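PDB 4TWJ: NAD-dependent protein deacylase 2 from Archaeoglobus fulgidus, which removes acetyl and other acyl groups from protein lysines at the expense of NAD, and deacetylates the chromatin protein Alba. Local coordinates for residues K207-A218 / I226-A235; A84-I93 / L239-R250. All coordinates share one frame; numbering follows the deposited sequence.

Contact 1. Residues K207-A218 / I226-A235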
loop_
_atom_site.group_PDB
_atom_site.type_symbol
_atom_site.label_atom_id
_atom_site.label_comp_id
_atom_site.label_asym_id
_atom_site.label_seq_id
_atom_site.Cartn_x
_atom_site.Cartn_y
_atom_site.Cartn_z
ATOM N N LYS A 207 -17.110 -5.203 1.065
ATOM C CA LYS A 207 -18.445 -4.639 1.298
ATOM C C LYS A 207 -19.538 -5.639 0.905
ATOM O O LYS A 207 -20.467 -5.889 1.680
ATOM C CB LYS A 207 -18.597 -3.331 0.511
ATOM C CG LYS A 207 -19.977 -2.691 0.559
ATOM C CD LYS A 207 -20.241 -1.972 1.859
ATOM C CE LYS A 207 -21.501 -1.123 1.743
ATOM N NZ LYS A 207 -21.751 -0.352 2.980
ATOM N N LYS A 208 -19.419 -6.214 -0.289
ATOM C CA LYS A 208 -20.378 -7.222 -0.759
ATOM C C LYS A 208 -20.418 -8.442 0.164
ATOM O O LYS A 208 -21.473 -9.057 0.353
ATOM C CB LYS A 208 -20.038 -7.656 -2.191
ATOM C CG LYS A 208 -20.877 -8.813 -2.721
ATOM C CD LYS A 208 -20.393 -9.315 -4.072
ATOM C CE LYS A 208 -20.862 -8.431 -5.215
ATOM N NZ LYS A 208 -20.666 -9.087 -6.540
ATOM N N ALA A 209 -19.266 -8.781 0.741
ATOM C CA ALA A 209 -19.141 -9.918 1.652
ATOM C C ALA A 209 -19.671 -9.639 3.066
ATOM O O ALA A 209 -19.691 -10.543 3.905
ATOM C CB ALA A 209 -17.691 -10.372 1.714
ATOM N N GLY A 210 -20.080 -8.400 3.334
ATOM C CA GLY A 210 -20.715 -8.042 4.603
ATOM C C GLY A 210 -19.782 -7.481 5.661
ATOM O O GLY A 210 -20.173 -7.345 6.826
ATOM N N ALA A 211 -18.558 -7.138 5.269
ATOM C CA ALA A 211 -17.595 -6.560 6.206
ATOM C C ALA A 211 -18.015 -5.153 6.620
ATOM O O ALA A 211 -18.617 -4.415 5.843
ATOM C CB ALA A 211 -16.203 -6.521 5.587
ATOM N N LYS A 212 -17.685 -4.789 7.850
ATOM C CA LYS A 212 -17.839 -3.413 8.305
ATOM C C LYS A 212 -16.704 -2.600 7.703
ATOM O O LYS A 212 -15.538 -3.001 7.779
ATOM C CB LYS A 212 -17.795 -3.341 9.828
ATOM C CG LYS A 212 -18.877 -4.158 10.525
ATOM C CD LYS A 212 -20.282 -3.745 10.125
ATOM C CE LYS A 212 -20.589 -2.311 10.517
ATOM N NZ LYS A 212 -22.046 -2.013 10.421
ATOM N N MET A 213 -17.053 -1.464 7.106
ATOM C CA MET A 213 -16.128 -0.706 6.270
ATOM C C MET A 213 -15.712 0.596 6.943
ATOM O O MET A 213 -16.559 1.417 7.298
ATOM C CB MET A 213 -16.785 -0.401 4.924
ATOM C CG MET A 213 -17.275 -1.615 4.151
ATOM S SD MET A 213 -15.992 -2.795 3.678
ATOM C CE MET A 213 -14.935 -1.752 2.680
ATOM N N ILE A 214 -14.400 0.781 7.099
ATOM C CA ILE A 214 -13.825 1.977 7.717
ATOM C C ILE A 214 -12.878 2.644 6.721
ATOM O O ILE A 214 -12.115 1.959 6.043
ATOM C CB ILE A 214 -13.021 1.623 8.992
ATOM C CG1 ILE A 214 -13.904 0.897 10.015
ATOM C CG2 ILE A 214 -12.410 2.874 9.614
ATOM C CD1 ILE A 214 -13.122 0.104 11.035
ATOM N N ILE A 215 -12.927 3.972 6.622
ATOM C CA ILE A 215 -11.966 4.701 5.790
ATOM C C ILE A 215 -11.339 5.845 6.583
ATOM O O ILE A 215 -12.031 6.562 7.306
ATOM C CB ILE A 215 -12.596 5.186 4.456
ATOM C CG1 ILE A 215 -11.535 5.790 3.535
ATOM C CG2 ILE A 215 -13.742 6.167 4.689
ATOM C CD1 ILE A 215 -11.968 5.821 2.086
ATOM N N VAL A 216 -10.019 5.976 6.455
ATOM C CA VAL A 216 -9.252 7.044 7.081
ATOM C C VAL A 216 -8.424 7.720 5.993
ATOM O O VAL A 216 -7.560 7.088 5.386
ATOM C CB VAL A 216 -8.308 6.497 8.173
ATOM C CG1 VAL A 216 -7.492 7.624 8.799
ATOM C CG2 VAL A 216 -9.095 5.746 9.237
ATOM N N ASN A 217 -8.699 9.001 5.751
ATOM C CA ASN A 217 -8.036 9.759 4.695
ATOM C C ASN A 217 -7.935 11.225 5.071
ATOM O O ASN A 217 -8.731 11.718 5.865
ATOM C CB ASN A 217 -8.824 9.660 3.386
ATOM C CG ASN A 217 -8.380 8.510 2.500
ATOM O OD1 ASN A 217 -7.194 8.195 2.412
ATOM N ND2 ASN A 217 -9.335 7.908 1.798
ATOM N N ALA A 218 -6.973 11.919 4.475
ATOM C CA ALA A 218 -6.858 13.369 4.640
ATOM C C ALA A 218 -8.005 14.110 3.943
ATOM O O ALA A 218 -8.399 15.196 4.375
ATOM C CB ALA A 218 -5.519 13.851 4.106
ATOM N N ILE A 226 -19.767 4.171 0.533
ATOM C CA ILE A 226 -19.868 2.749 0.887
ATOM C C ILE A 226 -19.380 2.445 2.307
ATOM O O ILE A 226 -19.563 1.332 2.797
ATOM C CB ILE A 226 -19.118 1.828 -0.115
ATOM C CG1 ILE A 226 -17.594 1.876 0.097
ATOM C CG2 ILE A 226 -19.501 2.172 -1.550
ATOM C CD1 ILE A 226 -16.834 0.847 -0.714
ATOM N N PHE A 227 -18.764 3.423 2.967
ATOM C CA PHE A 227 -18.130 3.178 4.256
ATOM C C PHE A 227 -19.061 3.432 5.435
ATOM O O PHE A 227 -19.831 4.396 5.447
ATOM C CB PHE A 227 -16.837 3.983 4.372
ATOM C CG PHE A 227 -15.745 3.459 3.486
ATOM C CD1 PHE A 227 -14.897 2.455 3.930
ATOM C CD2 PHE A 227 -15.594 3.932 2.191
ATOM C CE1 PHE A 227 -13.903 1.947 3.111
ATOM C CE2 PHE A 227 -14.603 3.429 1.365
ATOM C CZ PHE A 227 -13.757 2.434 1.824
ATOM N N ASP A 228 -18.973 2.549 6.421
ATOM C CA ASP A 228 -19.785 2.639 7.631
ATOM C C ASP A 228 -19.233 3.687 8.589
ATOM O O ASP A 228 -19.992 4.331 9.324
ATOM C CB ASP A 228 -19.846 1.273 8.310
ATOM C CG ASP A 228 -20.462 0.220 7.420
ATOM O OD1 ASP A 228 -19.743 -0.716 7.014
ATOM O OD2 ASP A 228 -21.663 0.347 7.096
ATOM N N VAL A 229 -17.912 3.854 8.570
ATOM C CA VAL A 229 -17.220 4.854 9.367
ATOM C C VAL A 229 -16.266 5.630 8.464
ATOM O O VAL A 229 -15.440 5.036 7.769
ATOM C CB VAL A 229 -16.413 4.196 10.507
ATOM C CG1 VAL A 229 -15.577 5.226 11.256
ATOM C CG2 VAL A 229 -17.348 3.448 11.451
ATOM N N LYS A 230 -16.387 6.955 8.477
ATOM C CA LYS A 230 -15.517 7.824 7.691
ATOM C C LYS A 230 -14.782 8.787 8.612
ATOM O O LYS A 230 -15.414 9.528 9.369
ATOM C CB LYS A 230 -16.333 8.626 6.677
ATOM C CG LYS A 230 -17.182 7.782 5.741
ATOM C CD LYS A 230 -17.855 8.637 4.679
ATOM C CE LYS A 230 -19.011 9.458 5.230
ATOM N NZ LYS A 230 -20.171 8.616 5.627
ATOM N N ILE A 231 -13.454 8.768 8.546
ATOM C CA ILE A 231 -12.620 9.650 9.352
ATOM C C ILE A 231 -11.765 10.508 8.423
ATOM O O ILE A 231 -11.020 9.982 7.594
ATOM C CB ILE A 231 -11.704 8.857 10.310
ATOM C CG1 ILE A 231 -12.541 8.033 11.295
ATOM C CG2 ILE A 231 -10.771 9.798 11.067
ATOM C CD1 ILE A 231 -11.761 6.953 12.017
ATOM N N ILE A 232 -11.894 11.826 8.559
ATOM C CA ILE A 232 -11.038 12.767 7.848
ATOM C C ILE A 232 -9.950 13.230 8.806
ATOM O O ILE A 232 -10.244 13.830 9.841
ATOM C CB ILE A 232 -11.831 13.987 7.327
ATOM C CG1 ILE A 232 -12.816 13.566 6.226
ATOM C CG2 ILE A 232 -10.886 15.073 6.816
ATOM C CD1 ILE A 232 -12.181 13.209 4.895
ATOM N N GLY A 233 -8.698 12.946 8.462
ATOM C CA GLY A 233 -7.564 13.355 9.280
ATOM C C GLY A 233 -6.258 12.768 8.794
ATOM O O GLY A 233 -6.221 12.079 7.773
ATOM N N LYS A 234 -5.184 13.051 9.526
ATOM C CA LYS A 234 -3.872 12.492 9.236
ATOM C C LYS A 234 -3.774 11.099 9.850
ATOM O O LYS A 234 -4.020 10.928 11.047
ATOM C CB LYS A 234 -2.770 13.388 9.802
ATOM N N ALA A 235 -3.409 10.113 9.030
ATOM C CA ALA A 235 -3.322 8.715 9.481
ATOM C C ALA A 235 -2.387 8.534 10.678
ATOM O O ALA A 235 -2.653 7.716 11.559
ATOM C CB ALA A 235 -2.885 7.814 8.332
HETATM O O HOH W 1 -21.168 -2.094 5.102
#
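Ile215 lies across the ring of Phe227, its CB 3.6 Å from the ring centroid and 11° off the normal, a CH-pi contact over the face. With CG1 anti to the backbone N (chi1 -173°), CD1 of Ile215 runs on to CE2 of the same ring, while Met213 CB comes obliquely to Phe227 CD1. Cutting Phe227 back to an alanine is likely to leave Ile215 CB, CG2 and CD1 and Met213 CB without their shared partner and to open a gap over Ile215.

Next to this cluster, Asp228 OD1 turns its anti lone pair to Met213 N at 2.8 Å, and Met213 O accepts from both Asp228 N and Val229 N. Lys207, from the last turn of helix 201-208, reaches Ile226 O with NZ (2.8 Å), and a water links that NZ to Asp228 OD1. From here strands 212-217 and 229-232 run parallel, 7° apart, in the usual ladder: Ile215 N bonds Val229 O, Ile231 N bonds Ile215 O, and Asn217 N bonds Ile231 O. Strand 229-232 is an edge strand of the Rossmann-type parallel sheet; strand 186-190 lies on the other side of 212-217. Asn217 ND2 is held by Ser192 O, a bond between two NAD-binding residues at the strand's C-terminal end.

Asp228 is thus gripped by a backbone N-H and a water, with Lys207 and Lys212 near enough that their charges probably stabilise its carboxylate.

Contact 2. Residues A84-I93 / L239-R250; sequences AIAELERMGI and LPKIVEEVKRLR
Met91, just before the Schellman turn at Gly92, reaches across to the last turn of helix 235-249. CB lies over one face of the Arg250 guanidinium, 4.1 Å from Arg250 NH2. With CG anti to the carbonyl carbon (chi1 -69°) and chi2 extended, SD is carried to the far end of Lys247, 3.8 Å from Lys247 NZ. A bend at chi3 brings CE among Val246 CG1, Lys247 CG and Arg250 NE, the last at 3.6 Å.

Ile93 approaches from beyond that turn and meets Val246 tip to tip; its CD1 sits a tight 3.4 Å from Val246 CG1 and also lies over the guanidinium face. Met91 O accepts a weak bond from Arg250 NH2, and a water joins it to Arg250 NH1. The stronger partner of Arg250 NH2 is Glu252.

Toward the start of the pair the packing is mainly apolar. Val243 CG2 fits against Ala84 CB, 3.7 Å away, and against Leu88 CG, and also touches Ala84 O, while Leu239 CB rests on Ala84 CB. The small alanine is consistent with the close backbones here, Ala84 CA to Pro240 CA 5.4 Å; the helices, 25° from parallel, diverge toward Met91. The pair packs beside the parallel sheet, Ile85 reaching Val20 and Thr22 of strand 18-22 and Val246 meeting Ala9 of helix 2-14.

Lys247 NZ meets Glu87 OE2 at 2.8 Å, on the anti side and 24° out of the carboxylate plane. Glu87 OE1 accepts from Arg90 NH2, nearly along the C-O axis and in the guanidinium plane of Arg90. With each oxygen matched to a different cation, the carboxylate is probably restrained from turning and likely stays ionised; the Lys247 bond ties the helices, while Arg90 braces Glu87 from its own helix.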
loop_
_atom_site.group_PDB
_atom_site.type_symbol
_atom_site.label_atom_id
_atom_site.label_comp_id
_atom_site.label_asym_id
_atom_site.label_seq_id
_atom_site.Cartn_x
_atom_site.Cartn_y
_atom_site.Cartn_z
ATOM N N ALA A 84 1.103 1.672 14.257
ATOM C CA ALA A 84 -0.232 1.345 14.766
ATOM C C ALA A 84 -0.791 0.099 14.084
ATOM O O ALA A 84 -1.335 -0.787 14.743
ATOM C CB ALA A 84 -1.176 2.520 14.582
ATOM N N ILE A 85 -0.643 0.031 12.764
ATOM C CA ILE A 85 -1.114 -1.121 11.996
ATOM C C ILE A 85 -0.333 -2.384 12.373
ATOM O O ILE A 85 -0.915 -3.461 12.491
ATOM C CB ILE A 85 -1.055 -0.831 10.476
ATOM C CG1 ILE A 85 -2.093 0.239 10.123
ATOM C CG2 ILE A 85 -1.310 -2.092 9.660
ATOM C CD1 ILE A 85 -1.887 0.883 8.771
ATOM N N ALA A 86 0.976 -2.243 12.579
ATOM C CA ALA A 86 1.795 -3.343 13.078
ATOM C C ALA A 86 1.306 -3.821 14.447
ATOM O O ALA A 86 1.235 -5.023 14.697
ATOM C CB ALA A 86 3.259 -2.927 13.153
ATOM N N GLU A 87 0.957 -2.881 15.321
ATOM C CA GLU A 87 0.480 -3.220 16.669
ATOM C C GLU A 87 -0.863 -3.956 16.631
ATOM O O GLU A 87 -1.081 -4.899 17.395
ATOM C CB GLU A 87 0.391 -1.958 17.538
ATOM C CG GLU A 87 -0.074 -2.178 18.977
ATOM C CD GLU A 87 0.820 -3.101 19.785
ATOM O OE1 GLU A 87 1.973 -3.357 19.384
ATOM O OE2 GLU A 87 0.362 -3.571 20.848
ATOM N N LEU A 88 -1.758 -3.543 15.736
ATOM C CA LEU A 88 -3.042 -4.234 15.587
ATOM C C LEU A 88 -2.870 -5.685 15.121
ATOM O O LEU A 88 -3.675 -6.545 15.473
ATOM C CB LEU A 88 -3.973 -3.473 14.636
ATOM C CG LEU A 88 -4.530 -2.154 15.177
ATOM C CD1 LEU A 88 -5.195 -1.348 14.072
ATOM C CD2 LEU A 88 -5.496 -2.398 16.328
ATOM N N GLU A 89 -1.832 -5.948 14.329
ATOM C CA GLU A 89 -1.493 -7.318 13.936
ATOM C C GLU A 89 -0.920 -8.089 15.129
ATOM O O GLU A 89 -1.301 -9.233 15.381
ATOM C CB GLU A 89 -0.509 -7.320 12.760
ATOM C CG GLU A 89 -0.185 -8.708 12.220
ATOM C CD GLU A 89 0.696 -8.680 10.982
ATOM O OE1 GLU A 89 1.218 -7.607 10.620
ATOM O OE2 GLU A 89 0.877 -9.748 10.363
ATOM N N ARG A 90 -0.019 -7.445 15.864
ATOM C CA ARG A 90 0.562 -8.025 17.078
ATOM C C ARG A 90 -0.523 -8.416 18.087
ATOM O O ARG A 90 -0.405 -9.437 18.770
ATOM C CB ARG A 90 1.545 -7.030 17.706
ATOM C CG ARG A 90 2.450 -7.608 18.780
ATOM C CD ARG A 90 3.532 -6.614 19.180
ATOM N NE ARG A 90 4.471 -6.350 18.082
ATOM C CZ ARG A 90 4.578 -5.211 17.390
ATOM N NH1 ARG A 90 5.479 -5.128 16.417
ATOM N NH2 ARG A 90 3.812 -4.154 17.649
ATOM N N MET A 91 -1.582 -7.611 18.157
ATOM C CA MET A 91 -2.710 -7.860 19.057
ATOM C C MET A 91 -3.640 -8.982 18.580
ATOM O O MET A 91 -4.549 -9.375 19.311
ATOM C CB MET A 91 -3.528 -6.577 19.243
ATOM C CG MET A 91 -2.811 -5.492 20.023
ATOM S SD MET A 91 -3.608 -3.887 19.857
ATOM C CE MET A 91 -5.150 -4.181 20.713
ATOM N N GLY A 92 -3.426 -9.475 17.361
ATOM C CA GLY A 92 -4.246 -10.542 16.790
ATOM C C GLY A 92 -5.526 -10.061 16.123
ATOM O O GLY A 92 -6.393 -10.869 15.784
ATOM N N ILE A 93 -5.649 -8.750 15.932
ATOM C CA ILE A 93 -6.854 -8.170 15.343
ATOM C C ILE A 93 -6.728 -8.100 13.828
ATOM O O ILE A 93 -7.569 -8.633 13.106
ATOM C CB ILE A 93 -7.139 -6.769 15.920
ATOM C CG1 ILE A 93 -7.408 -6.892 17.425
ATOM C CG2 ILE A 93 -8.317 -6.115 15.203
ATOM C CD1 ILE A 93 -7.514 -5.579 18.154
ATOM N N LEU A 239 -4.641 6.777 13.523
ATOM C CA LEU A 239 -4.447 5.336 13.757
ATOM C C LEU A 239 -3.984 4.991 15.178
ATOM O O LEU A 239 -4.498 4.040 15.769
ATOM C CB LEU A 239 -3.512 4.703 12.717
ATOM C CG LEU A 239 -4.186 4.082 11.485
ATOM C CD1 LEU A 239 -4.808 2.738 11.841
ATOM C CD2 LEU A 239 -5.226 5.011 10.879
ATOM N N PRO A 240 -3.015 5.748 15.732
ATOM C CA PRO A 240 -2.670 5.511 17.140
ATOM C C PRO A 240 -3.846 5.697 18.100
ATOM O O PRO A 240 -3.978 4.929 19.052
ATOM C CB PRO A 240 -1.570 6.542 17.408
ATOM C CG PRO A 240 -0.923 6.731 16.079
ATOM C CD PRO A 240 -2.060 6.670 15.091
ATOM N N LYS A 241 -4.698 6.690 17.846
ATOM C CA LYS A 241 -5.878 6.915 18.687
ATOM C C LYS A 241 -6.855 5.747 18.611
ATOM O O LYS A 241 -7.446 5.365 19.624
ATOM C CB LYS A 241 -6.586 8.215 18.314
ATOM C CG LYS A 241 -5.793 9.458 18.672
ATOM C CD LYS A 241 -6.523 10.724 18.263
ATOM C CE LYS A 241 -5.585 11.921 18.286
ATOM N NZ LYS A 241 -4.984 12.141 19.629
ATOM N N ILE A 242 -7.023 5.188 17.413
ATOM C CA ILE A 242 -7.842 3.990 17.242
ATOM C C ILE A 242 -7.272 2.829 18.062
ATOM O O ILE A 242 -8.015 2.160 18.783
ATOM C CB ILE A 242 -7.983 3.579 15.755
ATOM C CG1 ILE A 242 -8.801 4.626 14.994
ATOM C CG2 ILE A 242 -8.663 2.220 15.643
ATOM C CD1 ILE A 242 -8.851 4.405 13.496
ATOM N N VAL A 243 -5.964 2.606 17.970
ATOM C CA VAL A 243 -5.313 1.515 18.706
ATOM C C VAL A 243 -5.516 1.682 20.216
ATOM O O VAL A 243 -5.874 0.726 20.909
ATOM C CB VAL A 243 -3.803 1.414 18.388
ATOM C CG1 VAL A 243 -3.114 0.415 19.313
ATOM C CG2 VAL A 243 -3.590 1.012 16.936
ATOM N N GLU A 244 -5.301 2.895 20.721
ATOM C CA GLU A 244 -5.477 3.154 22.154
ATOM C C GLU A 244 -6.909 2.849 22.602
ATOM O O GLU A 244 -7.115 2.254 23.661
ATOM C CB GLU A 244 -5.085 4.595 22.506
ATOM C CG GLU A 244 -3.599 4.897 22.336
ATOM C CD GLU A 244 -2.694 3.974 23.140
ATOM O OE1 GLU A 244 -2.463 4.260 24.335
ATOM O OE2 GLU A 244 -2.202 2.967 22.577
ATOM N N GLU A 245 -7.891 3.226 21.785
ATOM C CA GLU A 245 -9.297 2.958 22.094
ATOM C C GLU A 245 -9.607 1.461 22.055
ATOM O O GLU A 245 -10.329 0.950 22.913
ATOM C CB GLU A 245 -10.209 3.718 21.128
ATOM C CG GLU A 245 -11.699 3.614 21.423
ATOM C CD GLU A 245 -12.132 4.325 22.696
ATOM O OE1 GLU A 245 -11.328 5.064 23.305
ATOM O OE2 GLU A 245 -13.303 4.146 23.087
ATOM N N VAL A 246 -9.058 0.762 21.067
ATOM C CA VAL A 246 -9.215 -0.690 20.983
ATOM C C VAL A 246 -8.649 -1.357 22.240
ATOM O O VAL A 246 -9.275 -2.248 22.806
ATOM C CB VAL A 246 -8.523 -1.266 19.728
ATOM C CG1 VAL A 246 -8.531 -2.787 19.747
ATOM C CG2 VAL A 246 -9.197 -0.755 18.459
ATOM N N LYS A 247 -7.468 -0.921 22.677
ATOM C CA LYS A 247 -6.866 -1.466 23.895
ATOM C C LYS A 247 -7.759 -1.220 25.112
ATOM O O LYS A 247 -7.927 -2.110 25.943
ATOM C CB LYS A 247 -5.462 -0.898 24.125
ATOM C CG LYS A 247 -4.420 -1.463 23.173
ATOM C CD LYS A 247 -3.094 -0.729 23.294
ATOM C CE LYS A 247 -2.067 -1.238 22.294
ATOM N NZ LYS A 247 -1.448 -2.519 22.718
ATOM N N ARG A 248 -8.351 -0.033 25.198
ATOM C CA ARG A 248 -9.273 0.274 26.297
ATOM C C ARG A 248 -10.492 -0.649 26.298
ATOM O O ARG A 248 -10.905 -1.143 27.349
ATOM C CB ARG A 248 -9.726 1.736 26.245
ATOM C CG ARG A 248 -8.631 2.739 26.561
ATOM C CD ARG A 248 -9.179 4.155 26.638
ATOM N NE ARG A 248 -8.108 5.152 26.594
ATOM C CZ ARG A 248 -7.710 5.819 25.508
ATOM N NH1 ARG A 248 -8.293 5.634 24.325
ATOM N NH2 ARG A 248 -6.716 6.695 25.607
ATOM N N LEU A 249 -11.059 -0.890 25.119
ATOM C CA LEU A 249 -12.215 -1.779 24.995
ATOM C C LEU A 249 -11.880 -3.206 25.417
ATOM O O LEU A 249 -12.743 -3.923 25.926
ATOM C CB LEU A 249 -12.745 -1.775 23.557
ATOM C CG LEU A 249 -13.356 -0.454 23.093
ATOM C CD1 LEU A 249 -13.544 -0.465 21.583
ATOM C CD2 LEU A 249 -14.676 -0.171 23.797
ATOM N N ARG A 250 -10.627 -3.609 25.211
ATOM C CA ARG A 250 -10.160 -4.949 25.567
ATOM C C ARG A 250 -9.564 -5.031 26.982
ATOM O O ARG A 250 -8.995 -6.056 27.350
ATOM C CB ARG A 250 -9.131 -5.431 24.538
ATOM C CG ARG A 250 -9.737 -5.790 23.190
ATOM C CD ARG A 250 -8.728 -5.646 22.061
ATOM N NE ARG A 250 -7.520 -6.447 22.265
ATOM C CZ ARG A 250 -7.261 -7.626 21.696
ATOM N NH1 ARG A 250 -8.119 -8.201 20.855
ATOM N NH2 ARG A 250 -6.115 -8.238 21.970
HETATM O O HOH W 2 -7.218 -10.774 19.362
#

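How the contacts relate
Contact 1 is nested within the chain loop that contact 2 closes, and their centres are 16 Å apart. The chain passes from strand 229-232 through Lys234, the N-cap, into helix 235-249, so the edge strand of one contact leads into the helix of the other. They also touch directly: Val216 CG1 lies 4.0 Å from Leu239 CD2, and Ile231 CD1 is 4.1 Å from Ile242 CD1. This junction borders the NAD site. Asn217, Ala218 and Ala235 of contact 1 bind NAD, while in contact 2 the side chains of Ile85 and Leu239 come within about 4 Å of those of the NAD-binding residues Ile26 and Ala235, respectively.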